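Local coordinates for 3-hydroxy-3-methylglutaryl-CoA lyase (Acinetobacter baumannii, PDB 6NDS), which belongs to the HMGL-like family of TIM-barrel proteins and holds a zinc ion and coenzyme A, at residues V21-G26 and S52-G57. Numbering follows the deposited sequence.
Sequences VSPRDG and SRIEAG. With ZN (zinc ion), chain H.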
loop_
_atom_site.group_PDB
_atom_site.type_symbol
_atom_site.label_atom_id
_atom_site.label_comp_id
_atom_site.label_asym_id
_atom_site.label_seq_id
_atom_site.Cartn_x
_atom_site.Cartn_y
_atom_site.Cartn_z
ATOM N N VAL A 21 7.452 8.204 14.389
ATOM C CA VAL A 21 7.893 9.555 14.017
ATOM C C VAL A 21 6.737 10.529 13.798
ATOM O O VAL A 21 6.954 11.646 13.305
ATOM C CB VAL A 21 8.799 9.525 12.765
ATOM C CG1 VAL A 21 10.024 8.607 12.990
ATOM C CG2 VAL A 21 8.015 9.105 11.509
ATOM N N SER A 22 5.504 10.163 14.157
ATOM C CA SER A 22 4.417 11.109 13.912
ATOM C C SER A 22 4.575 12.457 14.623
ATOM O O SER A 22 4.120 13.457 14.042
ATOM C CB SER A 22 3.039 10.516 14.260
ATOM O OG SER A 22 2.933 10.233 15.625
ATOM N N PRO A 23 5.163 12.575 15.817
ATOM C CA PRO A 23 5.255 13.907 16.432
ATOM C C PRO A 23 6.176 14.841 15.693
ATOM O O PRO A 23 6.107 16.050 15.930
ATOM C CB PRO A 23 5.780 13.620 17.845
ATOM C CG PRO A 23 5.405 12.160 18.104
ATOM C CD PRO A 23 5.615 11.526 16.753
ATOM N N ARG A 24 7.052 14.319 14.833
ATOM C CA ARG A 24 7.995 15.142 14.084
ATOM C C ARG A 24 7.606 15.140 12.602
ATOM O O ARG A 24 7.106 16.148 12.096
ATOM C CB ARG A 24 9.418 14.621 14.306
ATOM C CG ARG A 24 10.556 15.566 13.868
ATOM C CD ARG A 24 10.752 15.597 12.350
ATOM N NE ARG A 24 11.172 14.298 11.812
ATOM C CZ ARG A 24 11.299 14.042 10.515
ATOM N NH1 ARG A 24 11.041 14.994 9.622
ATOM N NH2 ARG A 24 11.699 12.845 10.107
ATOM N N ASP A 25 7.810 14.020 11.900
ATOM C CA ASP A 25 7.485 13.978 10.477
ATOM C C ASP A 25 5.997 14.202 10.260
ATOM O O ASP A 25 5.594 14.885 9.311
ATOM C CB ASP A 25 7.921 12.631 9.895
ATOM C CG ASP A 25 8.365 12.728 8.456
ATOM O OD1 ASP A 25 7.944 13.660 7.725
ATOM O OD2 ASP A 25 9.151 11.855 8.038
ATOM N N GLY A 26 5.171 13.647 11.147
ATOM C CA GLY A 26 3.736 13.770 10.982
ATOM C C GLY A 26 3.253 15.199 11.119
ATOM O O GLY A 26 2.459 15.679 10.311
ATOM N N SER A 52 10.433 1.502 21.019
ATOM C CA SER A 52 11.764 1.694 21.581
ATOM C C SER A 52 12.315 3.088 21.313
ATOM O O SER A 52 13.196 3.547 22.056
ATOM C CB SER A 52 12.730 0.653 21.007
ATOM O OG SER A 52 12.813 0.763 19.594
ATOM N N ARG A 53 11.837 3.746 20.258
ATOM C CA ARG A 53 12.268 5.082 19.869
ATOM C C ARG A 53 11.056 5.869 19.418
ATOM O O ARG A 53 10.217 5.346 18.684
ATOM C CB ARG A 53 13.300 5.045 18.730
ATOM C CG ARG A 53 14.727 4.900 19.191
ATOM C CD ARG A 53 15.709 4.850 18.006
ATOM N NE ARG A 53 17.096 5.015 18.434
ATOM C CZ ARG A 53 17.846 4.041 18.946
ATOM N NH1 ARG A 53 17.346 2.815 19.102
ATOM N NH2 ARG A 53 19.102 4.282 19.300
ATOM N N ILE A 54 10.963 7.119 19.869
ATOM C CA ILE A 54 9.942 8.056 19.408
ATOM C C ILE A 54 10.667 9.338 19.040
ATOM O O ILE A 54 11.423 9.873 19.856
ATOM C CB ILE A 54 8.874 8.340 20.489
ATOM C CG1 ILE A 54 8.096 7.059 20.843
ATOM C CG2 ILE A 54 7.892 9.439 20.013
ATOM C CD1 ILE A 54 7.154 7.193 22.059
ATOM N N GLU A 55 10.464 9.816 17.819
ATOM C CA GLU A 55 11.041 11.098 17.415
ATOM C C GLU A 55 10.040 12.163 17.846
ATOM O O GLU A 55 9.001 12.358 17.204
ATOM C CB GLU A 55 11.336 11.121 15.917
ATOM C CG GLU A 55 12.317 12.229 15.528
ATOM C CD GLU A 55 12.920 12.016 14.143
ATOM O OE1 GLU A 55 12.174 12.149 13.150
ATOM O OE2 GLU A 55 14.126 11.694 14.052
ATOM N N ALA A 56 10.352 12.842 18.956
ATOM C CA ALA A 56 9.412 13.728 19.635
ATOM C C ALA A 56 9.371 15.136 19.053
ATOM O O ALA A 56 8.451 15.891 19.386
ATOM C CB ALA A 56 9.746 13.819 21.128
ATOM N N GLY A 57 10.327 15.518 18.217
ATOM C CA GLY A 57 10.291 16.842 17.626
ATOM C C GLY A 57 11.589 17.153 16.910
ATOM O O GLY A 57 12.444 16.281 16.709
HETATM ZN ZN ZN H . 10.387 11.635 6.380
HETATM O O HOH W 1 6.418 17.499 18.384
HETATM O O HOH W 2 12.896 10.451 11.271
HETATM O O HOH W 3 9.757 13.658 5.732
#
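V21 at the N-cap and P23 and R24 in the first turn of helix 22-28 face E55 on strand 53-58, the short axes approaching to 5.9 Å at 62°. The helix follows the first strand of the TIM barrel; the partner is the second. E55 meets all three residues. Its CB touches V21 CG1, and P23 CD lies 3.5 Å from E55 O, while P23 CG meets I54 CG2. One water donates to both carbonyl oxygens, P23 O and A56 O.

The polar core is a salt bridge: R24 NE donates to E55 OE1 at 2.7 Å, with an N-H...O angle of 159°. OE1 lies nearly in the guanidinium plane, but NE reaches it from above the carboxylate plane, the two planes being 58° apart. R24 is bent at chi2 and chi3, folding the guanidinium back beside the extended E55. A weak bond from NH2 and a second water, which donates to OE1 and accepts from NH2, add to the grip. E55 OE2 is held by N108, and R24 NH1 by Q28.

D25 CB covers one guanidinium face, 3.7 Å above its centre, and D25 OD2 binds zinc at 2.1 Å, with H215 and H217 among the other ligands. R24 also touches coenzyme A, and its NH2 hydrogen-bonds a citric acid molecule, probably from the crystallisation liquor. E55 thus probably acts as a second-shell residue that positions R24 beside the metal, in a salt-bridge network completed by R24 NH2 and D25 OD2, 3.4 Å apart and paired by charge alone.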